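PDB 5NSK: leucyl aminopeptidase from Trypanosoma brucei brucei TREU927, which probably removes amino-terminal residues, leucine among them, from peptides as a metal-dependent, hexameric exopeptidase of the M17 family. Local coordinates for residues G254-V259 with C340-A345. Residues are numbered along the deposited sequence; the frame is centred on the assembly and turned at random.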
loop_
_atom_site.group_PDB
_atom_site.type_symbol
_atom_site.label_atom_id
_atom_site.label_comp_id
_atom_site.label_asym_id
_atom_site.label_seq_id
_atom_site.Cartn_x
_atom_site.Cartn_y
_atom_site.Cartn_z
ATOM N N GLY F 254 -4.731 18.452 30.350
ATOM C CA GLY F 254 -5.636 17.673 29.468
ATOM C C GLY F 254 -4.919 16.873 28.399
ATOM O O GLY F 254 -5.448 15.878 27.926
ATOM N N GLY F 255 -3.729 17.324 28.034
ATOM C CA GLY F 255 -2.935 16.679 26.994
ATOM C C GLY F 255 -2.390 15.317 27.437
ATOM O O GLY F 255 -2.807 14.254 26.923
ATOM N N ILE F 256 -1.483 15.361 28.401
ATOM C CA ILE F 256 -0.951 14.136 29.028
ATOM C C ILE F 256 -2.041 13.228 29.650
ATOM O O ILE F 256 -1.955 12.000 29.596
ATOM C CB ILE F 256 0.168 14.417 30.057
ATOM C CG1 ILE F 256 0.700 13.082 30.581
ATOM C CG2 ILE F 256 -0.317 15.282 31.209
ATOM C CD1 ILE F 256 2.112 13.165 31.116
ATOM N N TYR F 257 -3.060 13.833 30.225
ATOM C CA TYR F 257 -4.196 13.054 30.785
ATOM C C TYR F 257 -4.935 12.280 29.693
ATOM O O TYR F 257 -5.068 11.072 29.786
ATOM C CB TYR F 257 -5.232 13.899 31.506
ATOM C CG TYR F 257 -6.393 13.047 31.980
ATOM C CD1 TYR F 257 -6.200 12.068 32.980
ATOM C CD2 TYR F 257 -7.661 13.170 31.401
ATOM C CE1 TYR F 257 -7.237 11.269 33.418
ATOM C CE2 TYR F 257 -8.711 12.379 31.825
ATOM C CZ TYR F 257 -8.487 11.428 32.837
ATOM O OH TYR F 257 -9.550 10.663 33.281
ATOM N N SER F 258 -5.336 12.979 28.628
ATOM C CA SER F 258 -6.085 12.308 27.546
ATOM C C SER F 258 -5.256 11.213 26.794
ATOM O O SER F 258 -5.776 10.150 26.434
ATOM C CB SER F 258 -6.743 13.307 26.594
ATOM O OG SER F 258 -5.926 13.539 25.492
ATOM N N VAL F 259 -3.975 11.478 26.585
ATOM C CA VAL F 259 -3.086 10.495 25.925
ATOM C C VAL F 259 -2.977 9.169 26.720
ATOM O O VAL F 259 -3.065 8.080 26.153
ATOM C CB VAL F 259 -1.666 11.084 25.647
ATOM C CG1 VAL F 259 -0.659 10.025 25.230
ATOM C CG2 VAL F 259 -1.738 12.160 24.577
ATOM N N CYS F 340 7.530 13.284 31.151
ATOM C CA CYS F 340 6.154 13.173 30.668
ATOM C C CYS F 340 5.829 11.724 30.342
ATOM O O CYS F 340 6.119 11.266 29.277
ATOM C CB CYS F 340 5.951 14.033 29.462
ATOM S SG CYS F 340 6.525 15.710 29.666
ATOM N N LEU F 341 5.249 11.039 31.308
ATOM C CA LEU F 341 5.121 9.587 31.284
ATOM C C LEU F 341 3.732 9.148 31.083
ATOM O O LEU F 341 2.855 9.439 31.880
ATOM C CB LEU F 341 5.626 8.952 32.583
ATOM C CG LEU F 341 7.081 9.295 32.888
ATOM C CD1 LEU F 341 7.453 8.730 34.246
ATOM C CD2 LEU F 341 8.019 8.766 31.822
ATOM N N ALA F 342 3.513 8.451 30.004
ATOM C CA ALA F 342 2.157 8.025 29.672
ATOM C C ALA F 342 2.257 6.787 28.838
ATOM O O ALA F 342 3.159 6.632 28.052
ATOM C CB ALA F 342 1.394 9.102 28.912
ATOM N N GLU F 343 1.316 5.908 29.072
ATOM C CA GLU F 343 1.170 4.682 28.301
ATOM C C GLU F 343 0.041 4.974 27.264
ATOM O O GLU F 343 -1.101 5.234 27.627
ATOM C CB GLU F 343 0.886 3.481 29.239
ATOM C CG GLU F 343 1.003 2.075 28.642
ATOM C CD GLU F 343 0.436 0.974 29.548
ATOM O OE1 GLU F 343 0.681 1.001 30.785
ATOM O OE2 GLU F 343 -0.283 0.100 29.010
ATOM N N ASN F 344 0.405 4.970 25.992
ATOM C CA ASN F 344 -0.555 5.141 24.890
ATOM C C ASN F 344 -1.284 3.845 24.535
ATOM O O ASN F 344 -0.857 3.097 23.649
ATOM C CB ASN F 344 0.138 5.658 23.637
ATOM C CG ASN F 344 -0.820 6.347 22.683
ATOM O OD1 ASN F 344 -2.047 6.285 22.851
ATOM N ND2 ASN F 344 -0.260 7.060 21.702
ATOM N N ALA F 345 -2.383 3.602 25.234
ATOM C CA ALA F 345 -3.124 2.325 25.153
ATOM C C ALA F 345 -4.412 2.422 24.319
ATOM O O ALA F 345 -5.093 3.471 24.265
ATOM C CB ALA F 345 -3.429 1.764 26.533
#
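I256, which packs against A342 of the neighbouring strand, gives its backbone N to OD2 of D380, and G255 N makes a weak hydrogen bond to the same oxygen. This carboxylate, on helix 374-387, thus receives two amides from the first turn of helix 254-260. The short helix lies over one face of the mixed sheet of the catalytic domain; the axis of 254-259 passes 8.2 Å from that of strand 340-344, with their N-to-C directions 31° apart. I256 reaches across because CG1 stands anti to the backbone N (chi1 -177°) and the chain stays extended, bringing CD1 over the strand backbone, 3.8 Å from L341 N. One carbon back along the side chain, CG1 of I256 lies 4.4 Å from A342 CB. One turn on, V259 CG1 comes to 4.3 Å from the same A342 CB, so this methyl is shared by both aliphatic side chains. V377 of helix 374-387 touches I256, V259 and C340, closing the cluster. At the far end V259 O sits 3.9 Å from N344 OD1, a contact of two acceptors rather than a bond. A342 and N344 bond their backbones to V292 within the sheet. The two segments share no hydrogen bond, so mainly buried apolar contact holds helix and strand together.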